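Local structure of pollen-specific leucine-rich repeat extensin-like protein 1 (Arabidopsis thaliana, 6TME) at residues L236-S247 with N259-F270. The protein probably acts in the pollen cell wall, where its leucine-rich repeat domain binds a partner protein. Numbering follows the deposited sequence.
Sequences LNEIVFIGNNLS and NVTVFDASSNGF. With NAG (2-acetamido-2-deoxy-beta-D-glucopyranose), chain G.
Two successive turns of the leucine-rich repeat solenoid stack here, pairing strand 238-240 in parallel with strand 262-264 and continuing into the asparagine ladder that follows them. Asn268 is one rung of the ladder: its ND2 donates to Phe241 O (3.0 Å) while its OD1 accepts from Leu246 N (3.0 Å, 165° at the hydrogen). A short side chain with donor and acceptor suits this turn after strand 238-240. Asn244, one repeat earlier, sends its ND2 to the same Phe241 O from the opposite face of the carbonyl plane, so two amides grip one carbonyl oxygen of buried Phe241. On the strands, Ile239 N donates to Val262 O (3.1 Å) and Phe241 N to Asp264 O (2.9 Å). Inside the solenoid, Ile239 CG2 rests against Phe263 CD2 (3.4 Å), and Leu246 CB packs on Phe270 CZ (3.6 Å). Ile242 CG1 and CD1 pack against the Asp264 carboxylate, turned away from its own N (chi1 -165°); OD1 closes an Asx turn onto Ser266 N, and OD2 hydrogen-bonds an aromatic side chain of another protein's chain, whose backbone bonds Glu238 OE1. Strand 214-216 flanks 238-240, strand 286-288 follows 262-264, and Asn292 carries the ladder onward to Ala265 O.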
loop_
_atom_site.group_PDB
_atom_site.type_symbol
_atom_site.label_atom_id
_atom_site.label_comp_id
_atom_site.label_asym_id
_atom_site.label_seq_id
_atom_site.Cartn_x
_atom_site.Cartn_y
_atom_site.Cartn_z
ATOM N N LEU A 236 -8.560 -9.271 -3.594
ATOM C CA LEU A 236 -8.062 -7.949 -3.953
ATOM C C LEU A 236 -9.210 -6.940 -4.057
ATOM O O LEU A 236 -10.152 -7.148 -4.830
ATOM C CB LEU A 236 -7.299 -8.019 -5.263
ATOM C CG LEU A 236 -6.739 -6.666 -5.696
ATOM C CD1 LEU A 236 -5.665 -6.252 -4.687
ATOM C CD2 LEU A 236 -6.146 -6.772 -7.071
ATOM N N ASN A 237 -9.117 -5.834 -3.297
ATOM C CA ASN A 237 -10.069 -4.722 -3.390
ATOM C C ASN A 237 -9.502 -3.459 -4.016
ATOM O O ASN A 237 -10.251 -2.734 -4.692
ATOM C CB ASN A 237 -10.616 -4.347 -2.007
ATOM C CG ASN A 237 -11.537 -5.402 -1.444
ATOM O OD1 ASN A 237 -12.273 -6.070 -2.180
ATOM N ND2 ASN A 237 -11.488 -5.578 -0.132
ATOM N N GLU A 238 -8.217 -3.161 -3.785
ATOM C CA GLU A 238 -7.600 -1.885 -4.162
ATOM C C GLU A 238 -6.169 -2.128 -4.611
ATOM O O GLU A 238 -5.378 -2.719 -3.870
ATOM C CB GLU A 238 -7.629 -0.873 -3.001
ATOM C CG GLU A 238 -9.022 -0.617 -2.439
ATOM C CD GLU A 238 -9.081 0.291 -1.207
ATOM O OE1 GLU A 238 -8.124 1.063 -0.940
ATOM O OE2 GLU A 238 -10.116 0.213 -0.500
ATOM N N ILE A 239 -5.836 -1.685 -5.822
ATOM C CA ILE A 239 -4.479 -1.794 -6.348
ATOM C C ILE A 239 -4.114 -0.468 -7.003
ATOM O O ILE A 239 -4.889 0.084 -7.788
ATOM C CB ILE A 239 -4.324 -2.975 -7.329
ATOM C CG1 ILE A 239 -2.843 -3.212 -7.650
ATOM C CG2 ILE A 239 -5.154 -2.785 -8.623
ATOM C CD1 ILE A 239 -2.474 -4.683 -7.724
ATOM N N VAL A 240 -2.951 0.067 -6.652
ATOM C CA VAL A 240 -2.564 1.414 -7.047
ATOM C C VAL A 240 -1.172 1.364 -7.666
ATOM O O VAL A 240 -0.213 0.959 -6.999
ATOM C CB VAL A 240 -2.601 2.376 -5.851
ATOM C CG1 VAL A 240 -2.291 3.795 -6.296
ATOM C CG2 VAL A 240 -3.979 2.305 -5.173
ATOM N N PHE A 241 -1.076 1.761 -8.946
ATOM C CA PHE A 241 0.156 1.797 -9.727
ATOM C C PHE A 241 0.599 3.207 -10.105
ATOM O O PHE A 241 1.556 3.346 -10.876
ATOM C CB PHE A 241 0.004 1.042 -11.053
ATOM C CG PHE A 241 -0.300 -0.409 -10.934
ATOM C CD1 PHE A 241 0.715 -1.334 -10.711
ATOM C CD2 PHE A 241 -1.587 -0.869 -11.166
ATOM C CE1 PHE A 241 0.431 -2.691 -10.642
ATOM C CE2 PHE A 241 -1.882 -2.214 -11.102
ATOM C CZ PHE A 241 -0.875 -3.132 -10.844
ATOM N N ILE A 242 -0.097 4.246 -9.646
ATOM C CA ILE A 242 0.182 5.631 -10.021
ATOM C C ILE A 242 1.679 5.921 -10.141
ATOM O O ILE A 242 2.440 5.756 -9.178
ATOM C CB ILE A 242 -0.444 6.610 -9.009
ATOM C CG1 ILE A 242 -1.909 6.318 -8.801
ATOM C CG2 ILE A 242 -0.279 8.059 -9.480
ATOM C CD1 ILE A 242 -2.527 7.225 -7.763
ATOM N N GLY A 243 2.106 6.395 -11.308
ATOM C CA GLY A 243 3.402 7.040 -11.393
ATOM C C GLY A 243 4.573 6.080 -11.377
ATOM O O GLY A 243 5.403 6.121 -10.475
ATOM N N ASN A 244 4.620 5.186 -12.354
ATOM C CA ASN A 244 5.733 4.268 -12.522
ATOM C C ASN A 244 6.141 4.352 -13.991
ATOM O O ASN A 244 5.814 5.303 -14.712
ATOM C CB ASN A 244 5.350 2.851 -12.077
ATOM C CG ASN A 244 5.446 2.669 -10.575
ATOM O OD1 ASN A 244 6.543 2.595 -10.014
ATOM N ND2 ASN A 244 4.295 2.600 -9.911
ATOM N N ASN A 245 6.882 3.352 -14.448
ATOM C CA ASN A 245 7.294 3.305 -15.838
ATOM C C ASN A 245 6.833 1.999 -16.457
ATOM O O ASN A 245 7.605 1.315 -17.137
ATOM C CB ASN A 245 8.807 3.472 -15.945
ATOM C CG ASN A 245 9.228 4.909 -15.748
ATOM O OD1 ASN A 245 8.705 5.822 -16.410
ATOM N ND2 ASN A 245 10.141 5.135 -14.808
ATOM N N LEU A 246 5.582 1.639 -16.196
ATOM C CA LEU A 246 5.006 0.446 -16.780
ATOM C C LEU A 246 4.502 0.743 -18.201
ATOM O O LEU A 246 4.236 1.891 -18.577
ATOM C CB LEU A 246 3.873 -0.060 -15.899
ATOM C CG LEU A 246 4.198 -0.419 -14.440
ATOM C CD1 LEU A 246 2.879 -0.605 -13.648
ATOM C CD2 LEU A 246 5.067 -1.672 -14.339
ATOM N N SER A 247 4.349 -0.314 -18.984
ATOM C CA SER A 247 4.062 -0.186 -20.410
ATOM C C SER A 247 3.454 -1.494 -20.887
ATOM O O SER A 247 3.077 -2.358 -20.085
ATOM C CB SER A 247 5.331 0.161 -21.193
ATOM O OG SER A 247 6.312 -0.852 -20.987
ATOM N N ASN A 259 -13.895 -8.300 -7.349
ATOM C CA ASN A 259 -14.083 -7.622 -6.065
ATOM C C ASN A 259 -13.321 -6.305 -5.959
ATOM O O ASN A 259 -13.356 -5.674 -4.902
ATOM C CB ASN A 259 -13.689 -8.543 -4.898
ATOM C CG ASN A 259 -14.690 -9.682 -4.698
ATOM O OD1 ASN A 259 -15.903 -9.487 -4.809
ATOM N ND2 ASN A 259 -14.182 -10.875 -4.412
ATOM N N VAL A 260 -12.662 -5.863 -7.029
ATOM C CA VAL A 260 -11.891 -4.622 -6.999
ATOM C C VAL A 260 -12.822 -3.414 -6.921
ATOM O O VAL A 260 -13.792 -3.308 -7.675
ATOM C CB VAL A 260 -10.982 -4.550 -8.234
ATOM C CG1 VAL A 260 -10.676 -3.112 -8.603
ATOM C CG2 VAL A 260 -9.692 -5.324 -7.973
ATOM N N THR A 261 -12.521 -2.483 -6.015
ATOM C CA THR A 261 -13.204 -1.196 -5.969
ATOM C C THR A 261 -12.358 -0.035 -6.472
ATOM O O THR A 261 -12.912 1.026 -6.798
ATOM C CB THR A 261 -13.636 -0.859 -4.532
ATOM O OG1 THR A 261 -12.482 -0.812 -3.678
ATOM C CG2 THR A 261 -14.626 -1.880 -4.017
ATOM N N VAL A 262 -11.036 -0.194 -6.491
ATOM C CA VAL A 262 -10.112 0.877 -6.816
ATOM C C VAL A 262 -9.065 0.268 -7.727
ATOM O O VAL A 262 -8.277 -0.580 -7.288
ATOM C CB VAL A 262 -9.427 1.494 -5.584
ATOM C CG1 VAL A 262 -8.374 2.497 -6.064
ATOM C CG2 VAL A 262 -10.425 2.159 -4.642
ATOM N N PHE A 263 -9.035 0.707 -8.978
ATOM C CA PHE A 263 -8.003 0.290 -9.919
ATOM C C PHE A 263 -7.419 1.551 -10.548
ATOM O O PHE A 263 -8.051 2.186 -11.400
ATOM C CB PHE A 263 -8.554 -0.668 -10.986
ATOM C CG PHE A 263 -7.465 -1.326 -11.792
ATOM C CD1 PHE A 263 -6.862 -0.652 -12.837
ATOM C CD2 PHE A 263 -6.992 -2.578 -11.452
ATOM C CE1 PHE A 263 -5.829 -1.233 -13.544
ATOM C CE2 PHE A 263 -5.954 -3.160 -12.151
ATOM C CZ PHE A 263 -5.376 -2.493 -13.198
ATOM N N ASP A 264 -6.211 1.909 -10.148
ATOM C CA ASP A 264 -5.579 3.143 -10.603
ATOM C C ASP A 264 -4.259 2.797 -11.293
ATOM O O ASP A 264 -3.310 2.346 -10.645
ATOM C CB ASP A 264 -5.387 4.107 -9.431
ATOM C CG ASP A 264 -5.079 5.535 -9.887
ATOM O OD1 ASP A 264 -4.343 5.700 -10.890
ATOM O OD2 ASP A 264 -5.560 6.490 -9.232
ATOM N N ALA A 265 -4.209 2.995 -12.613
ATOM C CA ALA A 265 -3.037 2.699 -13.427
ATOM C C ALA A 265 -2.438 3.962 -14.028
ATOM O O ALA A 265 -1.690 3.888 -15.012
ATOM C CB ALA A 265 -3.383 1.701 -14.533
ATOM N N SER A 266 -2.700 5.111 -13.417
ATOM C CA SER A 266 -2.430 6.365 -14.093
ATOM C C SER A 266 -0.944 6.724 -14.040
ATOM O O SER A 266 -0.177 6.241 -13.190
ATOM C CB SER A 266 -3.274 7.500 -13.498
ATOM O OG SER A 266 -2.890 7.800 -12.171
ATOM N N SER A 267 -0.549 7.584 -14.984
ATOM C CA SER A 267 0.801 8.141 -15.041
ATOM C C SER A 267 1.828 7.036 -15.249
ATOM O O SER A 267 2.823 6.931 -14.524
ATOM C CB SER A 267 1.112 8.963 -13.788
ATOM O OG SER A 267 0.236 10.061 -13.748
ATOM N N ASN A 268 1.550 6.178 -16.228
ATOM C CA ASN A 268 2.506 5.176 -16.661
ATOM C C ASN A 268 2.710 5.363 -18.159
ATOM O O ASN A 268 2.677 6.496 -18.647
ATOM C CB ASN A 268 2.010 3.776 -16.283
ATOM C CG ASN A 268 2.365 3.410 -14.819
ATOM O OD1 ASN A 268 3.494 3.046 -14.524
ATOM N ND2 ASN A 268 1.407 3.563 -13.906
ATOM N N GLY A 269 2.910 4.273 -18.895
ATOM C CA GLY A 269 3.141 4.352 -20.316
ATOM C C GLY A 269 2.423 3.221 -21.018
ATOM O O GLY A 269 2.955 2.625 -21.959
ATOM N N PHE A 270 1.219 2.901 -20.556
ATOM C CA PHE A 270 0.471 1.826 -21.183
ATOM C C PHE A 270 0.010 2.222 -22.585
ATOM O O PHE A 270 -0.174 3.400 -22.901
ATOM C CB PHE A 270 -0.720 1.444 -20.322
ATOM C CG PHE A 270 -0.340 0.895 -18.983
ATOM C CD1 PHE A 270 0.284 -0.348 -18.875
ATOM C CD2 PHE A 270 -0.610 1.612 -17.827
ATOM C CE1 PHE A 270 0.632 -0.855 -17.641
ATOM C CE2 PHE A 270 -0.262 1.106 -16.589
ATOM C CZ PHE A 270 0.359 -0.126 -16.490
HETATM C C1 NAG G . -14.982 -12.064 -4.240
HETATM C C2 NAG G . -14.145 -13.266 -4.653
HETATM C C3 NAG G . -15.003 -14.521 -4.645
HETATM C C4 NAG G . -15.641 -14.700 -3.274
HETATM C C5 NAG G . -16.381 -13.432 -2.843
HETATM C C6 NAG G . -16.862 -13.497 -1.412
HETATM C C7 NAG G . -12.219 -12.831 -6.112
HETATM C C8 NAG G . -11.401 -12.816 -4.857
HETATM N N2 NAG G . -13.530 -13.061 -5.954
HETATM O O4 NAG G . -16.551 -15.795 -3.300
HETATM O O5 NAG G . -15.521 -12.282 -2.934
HETATM O O6 NAG G . -16.991 -12.199 -0.851
HETATM O O7 NAG G . -11.713 -12.650 -7.219
HETATM O O HOH W 1 -11.070 -8.713 -6.774
HETATM O O HOH W 2 -12.836 -0.931 -0.244
HETATM O O HOH W 3 5.120 8.059 -14.429
#